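Local coordinates for protein ferredoxin (Mycobacterium smegmatis, PDB 2V2K) that carries electrons in a wide variety of metabolic reactions by means of bound iron-sulfur clusters, at residues K14-E19 with R30-H35; I34-C39 with D73-L78. All blocks are in the same frame, centred on the assembly; numbering follows the deposited sequence.

Contact 1 of 2, residues K14-E19 with R30-H35; sequences KACIEE and RMLYIH. With F3S (Fe3-s4 cluster), chain D.
L32 reaches from strand 32-34 to the short helix 15-19, and nearly all the apolar contact runs through one methyl group, its CD2. That methyl lies 3.3 Å from CG2 of I17, closer than carbons usually approach, and the two side chains cross at about a right angle, so they meet at one point. The same CD2 is 4.2 Å from SG of C16 and 4.3 Å from CG of K14, whose amino end goes on to a salt bridge with E27.

Contacts with the three-iron cluster of chain D form the second group, and only the first of them is a metal bond: SG of C16 binds the iron FE1 at 2.4 Å. L32 also covers this cluster, its CD1 standing 3.7 Å from the sulfide S1. Just before the helix, the backbone N of K14 lies 3.3 Å from that same S1.

Both methyls of L32 are thus spent, CD2 on the helix residues and both on the sulfide. One aliphatic side chain packs against both the sulfide S1 and the cysteine sulfur that binds FE1, an apolar setting that would probably limit water access and influence the cluster's redox potential.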
ATOM      1  N   LYS A  14      -3.896  -8.252   5.021  1.00 23.14           N
ATOM      2  CA  LYS A  14      -4.578  -7.182   5.736  1.00 23.37           C
ATOM      3  C   LYS A  14      -4.315  -7.159   7.262  1.00 23.46           C
ATOM      4  O   LYS A  14      -5.019  -6.501   7.996  1.00 23.69           O
ATOM      5  CB  LYS A  14      -6.092  -7.163   5.424  1.00 23.62           C
ATOM      6  CG  LYS A  14      -6.444  -6.826   3.989  1.00 24.92           C
ATOM      7  CD  LYS A  14      -7.952  -6.870   3.814  1.00 26.10           C
ATOM      8  CE  LYS A  14      -8.385  -7.179   2.395  1.00 30.91           C
ATOM      9  NZ  LYS A  14      -9.858  -6.884   2.203  1.00 32.40           N
ATOM     10  N   ALA A  15      -3.265  -7.826   7.723  1.00 23.07           N
ATOM     11  CA  ALA A  15      -2.829  -7.693   9.109  1.00 22.93           C
ATOM     12  C   ALA A  15      -2.420  -6.249   9.438  1.00 22.65           C
ATOM     13  O   ALA A  15      -2.639  -5.760  10.551  1.00 22.00           O
ATOM     14  CB  ALA A  15      -1.662  -8.628   9.359  1.00 22.70           C
ATOM     15  N   CYS A  16      -1.786  -5.587   8.460  1.00 22.47           N
ATOM     16  CA  CYS A  16      -1.262  -4.206   8.588  1.00 22.41           C
ATOM     17  C   CYS A  16      -2.300  -3.158   8.963  1.00 23.66           C
ATOM     18  O   CYS A  16      -2.015  -2.266   9.773  1.00 23.39           O
ATOM     19  CB  CYS A  16      -0.580  -3.783   7.287  1.00 22.55           C
ATOM     20  SG  CYS A  16      -1.667  -3.833   5.840  1.00 21.74           S
ATOM     21  N   ILE A  17      -3.502  -3.266   8.393  1.00 23.68           N
ATOM     22  CA  ILE A  17      -4.524  -2.236   8.617  1.00 24.82           C
ATOM     23  C   ILE A  17      -4.922  -2.144  10.086  1.00 25.47           C
ATOM     24  O   ILE A  17      -5.186  -1.044  10.578  1.00 26.09           O
ATOM     25  CB  ILE A  17      -5.740  -2.371   7.651  1.00 25.09           C
ATOM     26  CG1 ILE A  17      -6.497  -3.680   7.839  1.00 26.51           C
ATOM     27  CG2 ILE A  17      -5.261  -2.260   6.203  1.00 25.44           C
ATOM     28  CD1 ILE A  17      -7.910  -3.653   7.189  1.00 27.66           C
ATOM     29  N   GLU A  18      -4.946  -3.276  10.782  1.00 24.69           N
ATOM     30  CA  GLU A  18      -5.191  -3.284  12.222  1.00 26.40           C
ATOM     31  C   GLU A  18      -4.296  -2.291  12.962  1.00 26.23           C
ATOM     32  O   GLU A  18      -4.752  -1.573  13.853  1.00 28.01           O
ATOM     33  CB  GLU A  18      -4.997  -4.691  12.791  1.00 26.22           C
ATOM     34  CG  GLU A  18      -5.317  -5.807  11.809  1.00 30.15           C
ATOM     35  N   GLU A  19      -3.023  -2.256  12.584  1.00 23.95           N
ATOM     36  CA  GLU A  19      -1.979  -1.634  13.398  1.00 23.74           C
ATOM     37  C   GLU A  19      -1.814  -0.116  13.197  1.00 23.09           C
ATOM     38  O   GLU A  19      -1.171   0.531  14.021  1.00 23.61           O
ATOM     39  CB  GLU A  19      -0.615  -2.346  13.162  1.00 23.93           C
ATOM     40  CG  GLU A  19      -0.657  -3.884  13.340  1.00 25.10           C
ATOM     41  CD  GLU A  19      -1.053  -4.327  14.755  1.00 28.45           C
ATOM     42  OE1 GLU A  19      -0.690  -3.636  15.718  1.00 32.91           O
ATOM     43  OE2 GLU A  19      -1.715  -5.383  14.919  1.00 31.43           O
ATOM     44  N   ARG A  30      -5.751  -5.053  -6.491  1.00 21.06           N
ATOM     45  CA  ARG A  30      -4.568  -5.917  -6.522  1.00 21.55           C
ATOM     46  C   ARG A  30      -3.729  -5.959  -5.243  1.00 21.07           C
ATOM     47  O   ARG A  30      -3.053  -6.956  -4.980  1.00 21.84           O
ATOM     48  CB  ARG A  30      -3.621  -5.496  -7.664  1.00 21.72           C
ATOM     49  CG  ARG A  30      -4.219  -5.515  -9.044  1.00 21.56           C
ATOM     50  CD  ARG A  30      -4.722  -6.887  -9.469  1.00 21.43           C
ATOM     51  NE  ARG A  30      -3.688  -7.928  -9.573  1.00 20.21           N
ATOM     52  CZ  ARG A  30      -2.845  -8.091 -10.597  1.00 22.70           C
ATOM     53  NH1 ARG A  30      -2.852  -7.258 -11.635  1.00 22.40           N
ATOM     54  NH2 ARG A  30      -1.972  -9.097 -10.588  1.00 23.87           N
ATOM     55  N   MET A  31      -3.723  -4.863  -4.494  1.00 20.92           N
ATOM     56  CA  MET A  31      -2.891  -4.746  -3.275  1.00 21.10           C
ATOM     57  C   MET A  31      -3.433  -3.617  -2.389  1.00 20.96           C
ATOM     58  O   MET A  31      -4.416  -2.965  -2.746  1.00 20.71           O
ATOM     59  CB  MET A  31      -1.394  -4.510  -3.620  1.00 21.22           C
ATOM     60  CG  MET A  31      -1.117  -3.255  -4.421  1.00 22.52           C
ATOM     61  SD  MET A  31       0.604  -3.080  -4.963  1.00 25.65           S
ATOM     62  CE  MET A  31       1.466  -2.693  -3.447  1.00 28.51           C
ATOM     63  N   LEU A  32      -2.819  -3.452  -1.212  1.00 20.65           N
ATOM     64  CA  LEU A  32      -3.016  -2.267  -0.373  1.00 20.97           C
ATOM     65  C   LEU A  32      -1.893  -1.244  -0.633  1.00 20.12           C
ATOM     66  O   LEU A  32      -0.840  -1.589  -1.144  1.00 20.34           O
ATOM     67  CB  LEU A  32      -3.089  -2.624   1.111  1.00 20.63           C
ATOM     68  CG  LEU A  32      -4.509  -2.970   1.538  1.00 23.30           C
ATOM     69  CD1 LEU A  32      -4.920  -4.282   0.847  1.00 21.52           C
ATOM     70  CD2 LEU A  32      -4.646  -3.062   3.052  1.00 23.94           C
ATOM     71  N   TYR A  33      -2.182   0.014  -0.296  1.00 19.71           N
ATOM     72  CA  TYR A  33      -1.335   1.183  -0.590  1.00 19.98           C
ATOM     73  C   TYR A  33      -1.291   2.119   0.618  1.00 20.19           C
ATOM     74  O   TYR A  33      -2.343   2.423   1.215  1.00 19.42           O
ATOM     75  CB  TYR A  33      -1.882   1.948  -1.801  1.00 20.40           C
ATOM     76  CG  TYR A  33      -2.065   1.135  -3.087  1.00 19.66           C
ATOM     77  CD1 TYR A  33      -3.223   0.372  -3.319  1.00 21.94           C
ATOM     78  CD2 TYR A  33      -1.089   1.141  -4.065  1.00 22.80           C
ATOM     79  CE1 TYR A  33      -3.382  -0.362  -4.511  1.00 21.58           C
ATOM     80  CE2 TYR A  33      -1.234   0.412  -5.252  1.00 21.80           C
ATOM     81  CZ  TYR A  33      -2.388  -0.324  -5.465  1.00 23.24           C
ATOM     82  OH  TYR A  33      -2.494  -1.036  -6.645  1.00 22.76           O
ATOM     83  N   ILE A  34      -0.097   2.540   1.008  1.00 20.17           N
ATOM     84  CA  ILE A  34       0.097   3.506   2.125  1.00 19.41           C
ATOM     85  C   ILE A  34       0.068   4.916   1.558  1.00 19.46           C
ATOM     86  O   ILE A  34       0.843   5.237   0.627  1.00 17.85           O
ATOM     87  CB  ILE A  34       1.414   3.261   2.891  1.00 18.79           C
ATOM     88  CG1 ILE A  34       1.318   1.921   3.642  1.00 20.04           C
ATOM     89  CG2 ILE A  34       1.758   4.467   3.796  1.00 18.11           C
ATOM     90  CD1 ILE A  34       2.597   1.426   4.320  1.00 18.66           C
ATOM     91  N   HIS A  35      -0.802   5.767   2.102  1.00 19.09           N
ATOM     92  CA  HIS A  35      -0.879   7.156   1.629  1.00 19.89           C
ATOM     93  C   HIS A  35       0.315   7.941   2.137  1.00 20.12           C
ATOM     94  O   HIS A  35       0.428   8.138   3.350  1.00 20.78           O
ATOM     95  CB  HIS A  35      -2.168   7.824   2.118  1.00 19.23           C
ATOM     96  CG  HIS A  35      -2.533   9.038   1.345  1.00 21.14           C
ATOM     97  ND1 HIS A  35      -1.609   9.995   0.996  1.00 23.48           N
ATOM     98  CD2 HIS A  35      -3.717   9.452   0.834  1.00 20.68           C
ATOM     99  CE1 HIS A  35      -2.203  10.938   0.287  1.00 23.07           C
ATOM    100  NE2 HIS A  35      -3.476  10.623   0.158  1.00 22.74           N
TER
HETATM  101 FE1  F3S D 108      -0.898  -5.685   4.494  1.00 15.67          FE
HETATM  102 FE3  F3S D 108      -0.527  -6.608   2.041  1.00 15.93          FE
HETATM  103 FE4  F3S D 108       0.949  -7.537   4.036  1.00 16.45          FE
HETATM  104  S1  F3S D 108      -2.429  -6.167   2.892  1.00 17.82           S
HETATM  105  S2  F3S D 108      -0.361  -7.429   5.847  1.00 16.95           S
HETATM  106  S3  F3S D 108       0.849  -5.451   3.200  1.00 16.89           S
HETATM  107  S4  F3S D 108       0.129  -8.650   2.194  1.00 19.61           S

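Contact 2 of 2, residues I34-C39 with D73-L78; sequences IHPDEC and DFFAEL. With F3S (Fe3-s4 cluster), chain C.
With chi1 of H35 at -161°, CG is anti to the backbone N, while CG of F75 lies beside its own backbone N at -58°; these torsions set the two rings over one another. The evidence for a face-to-face stack is a centroid separation of 4.0 Å with the planes 29° apart. The tilt makes the approach uneven: CD2 of H35 comes to 3.4 Å from CD1 of F75, toward the rim of that ring. CB of H35 adds a CH-pi contact over the same phenyl ring, 4.0 Å from its centroid. Beside the stack, CD of P36 touches CD2 of F75 obliquely at 4.3 Å.

Each ring is covered on its other face too, that of H35 by CG of E38 and that of F75 by CD2 of F74. Rotation of the imidazole is fixed by polar contacts at both nitrogens: the backbone N of D37 bonds to ND1 at 3.2 Å, tilted somewhat out of the ring plane, and NE2 bonds to the carbonyl of G79. The carbonyl O of H35 accepts from the backbone N of both E38 and C39, so one oxygen holds both amides and the chain curls back over H35.

C39, at the end of this curl, carries the SG that binds FE1 of the three-iron cluster of chain C at 2.3 Å, in the site that by similarity takes a [4Fe-4S] cluster. The arrangement belongs to the cluster-binding loop of a bacterial-type ferredoxin, whose H35 is stacked on F75 of the segment after helix 67-73.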
ATOM      1  N   ILE A  34      -0.097   2.540   1.008  1.00 20.17           N
ATOM      2  CA  ILE A  34       0.097   3.506   2.125  1.00 19.41           C
ATOM      3  C   ILE A  34       0.068   4.916   1.558  1.00 19.46           C
ATOM      4  O   ILE A  34       0.843   5.237   0.627  1.00 17.85           O
ATOM      5  CB  ILE A  34       1.414   3.261   2.891  1.00 18.79           C
ATOM      6  CG1 ILE A  34       1.318   1.921   3.642  1.00 20.04           C
ATOM      7  CG2 ILE A  34       1.758   4.467   3.796  1.00 18.11           C
ATOM      8  CD1 ILE A  34       2.597   1.426   4.320  1.00 18.66           C
ATOM      9  N   HIS A  35      -0.802   5.767   2.102  1.00 19.09           N
ATOM     10  CA  HIS A  35      -0.879   7.156   1.629  1.00 19.89           C
ATOM     11  C   HIS A  35       0.315   7.941   2.137  1.00 20.12           C
ATOM     12  O   HIS A  35       0.428   8.138   3.350  1.00 20.78           O
ATOM     13  CB  HIS A  35      -2.168   7.824   2.118  1.00 19.23           C
ATOM     14  CG  HIS A  35      -2.533   9.038   1.345  1.00 21.14           C
ATOM     15  ND1 HIS A  35      -1.609   9.995   0.996  1.00 23.48           N
ATOM     16  CD2 HIS A  35      -3.717   9.452   0.834  1.00 20.68           C
ATOM     17  CE1 HIS A  35      -2.203  10.938   0.287  1.00 23.07           C
ATOM     18  NE2 HIS A  35      -3.476  10.623   0.158  1.00 22.74           N
ATOM     19  N   PRO A  36       1.200   8.387   1.226  1.00 20.25           N
ATOM     20  CA  PRO A  36       2.456   9.038   1.629  1.00 21.20           C
ATOM     21  C   PRO A  36       2.320  10.419   2.289  1.00 22.18           C
ATOM     22  O   PRO A  36       3.276  10.890   2.919  1.00 22.75           O
ATOM     23  CB  PRO A  36       3.218   9.191   0.304  1.00 21.24           C
ATOM     24  CG  PRO A  36       2.216   9.214  -0.708  1.00 20.94           C
ATOM     25  CD  PRO A  36       1.085   8.342  -0.247  1.00 21.05           C
ATOM     26  N   ASP A  37       1.167  11.067   2.125  1.00 22.65           N
ATOM     27  CA  ASP A  37       0.888  12.361   2.766  1.00 23.52           C
ATOM     28  C   ASP A  37       0.089  12.224   4.077  1.00 23.12           C
ATOM     29  O   ASP A  37      -0.186  13.228   4.729  1.00 25.91           O
ATOM     30  CB  ASP A  37       0.146  13.272   1.790  1.00 23.91           C
ATOM     31  CG  ASP A  37       0.863  13.405   0.455  1.00 25.84           C
ATOM     32  OD1 ASP A  37       2.081  13.703   0.455  1.00 30.11           O
ATOM     33  OD2 ASP A  37       0.212  13.226  -0.595  1.00 28.75           O
ATOM     34  N   GLU A  38      -0.302  11.003   4.434  1.00 20.81           N
ATOM     35  CA  GLU A  38      -1.014  10.721   5.662  1.00 20.39           C
ATOM     36  C   GLU A  38      -0.164   9.879   6.634  1.00 20.25           C
ATOM     37  O   GLU A  38      -0.306  10.013   7.856  1.00 20.82           O
ATOM     38  CB  GLU A  38      -2.365  10.032   5.362  1.00 20.16           C
ATOM     39  CG  GLU A  38      -3.334  10.922   4.564  1.00 19.48           C
ATOM     40  CD  GLU A  38      -4.661  10.259   4.169  1.00 19.99           C
ATOM     41  OE1 GLU A  38      -4.929   9.073   4.536  1.00 21.12           O
ATOM     42  OE2 GLU A  38      -5.457  10.957   3.509  1.00 21.97           O
ATOM     43  N   CYS A  39       0.705   9.027   6.099  1.00 20.04           N
ATOM     44  CA  CYS A  39       1.598   8.222   6.924  1.00 19.11           C
ATOM     45  C   CYS A  39       2.531   9.108   7.749  1.00 19.29           C
ATOM     46  O   CYS A  39       3.183   9.998   7.196  1.00 19.83           O
ATOM     47  CB  CYS A  39       2.384   7.249   6.042  1.00 19.59           C
ATOM     48  SG  CYS A  39       3.645   6.261   6.881  1.00 20.00           S
ATOM     49  N   ASP A  73       0.597   7.202  -6.552  1.00 22.31           N
ATOM     50  CA  ASP A  73      -0.299   7.244  -7.746  1.00 22.75           C
ATOM     51  C   ASP A  73      -1.710   6.673  -7.488  1.00 22.32           C
ATOM     52  O   ASP A  73      -2.692   7.073  -8.154  1.00 22.55           O
ATOM     53  CB  ASP A  73       0.343   6.494  -8.938  1.00 22.98           C
ATOM     54  CG  ASP A  73       1.520   7.240  -9.591  1.00 26.49           C
ATOM     55  OD1 ASP A  73       1.698   8.456  -9.345  1.00 28.93           O
ATOM     56  OD2 ASP A  73       2.256   6.604 -10.402  1.00 28.34           O
ATOM     57  N   PHE A  74      -1.827   5.744  -6.536  1.00 21.99           N
ATOM     58  CA  PHE A  74      -3.141   5.206  -6.149  1.00 22.01           C
ATOM     59  C   PHE A  74      -4.161   6.296  -5.764  1.00 22.18           C
ATOM     60  O   PHE A  74      -5.369   6.125  -5.964  1.00 22.30           O
ATOM     61  CB  PHE A  74      -3.022   4.208  -4.998  1.00 21.69           C
ATOM     62  CG  PHE A  74      -4.323   3.551  -4.625  1.00 21.27           C
ATOM     63  CD1 PHE A  74      -4.829   2.481  -5.371  1.00 20.43           C
ATOM     64  CD2 PHE A  74      -5.025   3.965  -3.503  1.00 20.04           C
ATOM     65  CE1 PHE A  74      -6.006   1.857  -5.014  1.00 21.42           C
ATOM     66  CE2 PHE A  74      -6.222   3.349  -3.141  1.00 20.96           C
ATOM     67  CZ  PHE A  74      -6.716   2.309  -3.890  1.00 19.65           C
ATOM     68  N   PHE A  75      -3.659   7.401  -5.216  1.00 23.01           N
ATOM     69  CA  PHE A  75      -4.509   8.473  -4.670  1.00 22.45           C
ATOM     70  C   PHE A  75      -4.747   9.644  -5.655  1.00 22.77           C
ATOM     71  O   PHE A  75      -5.245  10.699  -5.265  1.00 22.24           O
ATOM     72  CB  PHE A  75      -3.909   8.933  -3.327  1.00 23.69           C
ATOM     73  CG  PHE A  75      -3.784   7.830  -2.347  1.00 21.06           C
ATOM     74  CD1 PHE A  75      -4.883   7.444  -1.613  1.00 20.46           C
ATOM     75  CD2 PHE A  75      -2.597   7.119  -2.202  1.00 20.00           C
ATOM     76  CE1 PHE A  75      -4.815   6.410  -0.727  1.00 20.16           C
ATOM     77  CE2 PHE A  75      -2.520   6.073  -1.307  1.00 19.75           C
ATOM     78  CZ  PHE A  75      -3.633   5.712  -0.551  1.00 21.27           C
ATOM     79  N   ALA A  76      -4.394   9.458  -6.927  1.00 22.86           N
ATOM     80  CA  ALA A  76      -4.617  10.494  -7.949  1.00 22.99           C
ATOM     81  C   ALA A  76      -6.047  11.067  -7.926  1.00 23.42           C
ATOM     82  O   ALA A  76      -6.213  12.289  -8.010  1.00 23.45           O
ATOM     83  CB  ALA A  76      -4.270   9.960  -9.343  1.00 23.02           C
ATOM     84  N   GLU A  77      -7.057  10.196  -7.793  1.00 23.31           N
ATOM     85  CA  GLU A  77      -8.477  10.614  -7.829  1.00 23.57           C
ATOM     86  C   GLU A  77      -9.126  10.664  -6.444  1.00 23.72           C
ATOM     87  O   GLU A  77     -10.205  11.262  -6.258  1.00 23.77           O
ATOM     88  CB  GLU A  77      -9.267   9.663  -8.719  1.00 24.18           C
ATOM     89  CG  GLU A  77      -8.726   9.575 -10.149  1.00 24.88           C
ATOM     90  N   LEU A  78      -8.451  10.075  -5.463  1.00 23.53           N
ATOM     91  CA  LEU A  78      -8.952  10.047  -4.091  1.00 23.46           C
ATOM     92  C   LEU A  78      -8.578  11.297  -3.278  1.00 22.94           C
ATOM     93  O   LEU A  78      -9.348  11.727  -2.384  1.00 24.41           O
ATOM     94  CB  LEU A  78      -8.447   8.783  -3.367  1.00 23.83           C
ATOM     95  CG  LEU A  78      -9.112   7.467  -3.752  1.00 25.32           C
ATOM     96  CD1 LEU A  78      -8.357   6.322  -3.063  1.00 25.40           C
ATOM     97  CD2 LEU A  78     -10.594   7.476  -3.342  1.00 26.73           C
TER
HETATM   98 FE1  F3S C 107       2.646   4.780   8.300  1.00 14.17          FE
HETATM   99 FE3  F3S C 107       2.581   2.119   8.963  1.00 13.82          FE
HETATM  100 FE4  F3S C 107       0.580   3.782   9.686  1.00 15.68          FE
HETATM  101  S1  F3S C 107       4.373   3.521   9.074  1.00 16.10           S
HETATM  102  S2  F3S C 107       1.600   5.803  10.074  1.00 15.59           S
HETATM  103  S3  F3S C 107       1.190   3.228   7.494  1.00 14.13           S
HETATM  104  S4  F3S C 107       1.491   2.097  10.997  1.00 16.02           S

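Overall arrangement
From the N terminus, helix 15-19 comes first; the chain then passes through strand 25-27 and turns back into strand 32-34, where contact 1 closes a loop of 10 intervening residues. Contact 2 starts on the residues where contact 1 ends, sharing I34 and H35, and closes a longer loop of 33 residues through strand 54-56 and helix 67-73. The loops therefore follow one another and neither nests nor crosses. Their centres lie about 12 Å apart, and they touch where CE1 of Y33 is 3.3 Å from CD1 of F74. Strand 32-34 thus links the helix at the chain D cluster, the loop at the chain C cluster and the segment after helix 67-73.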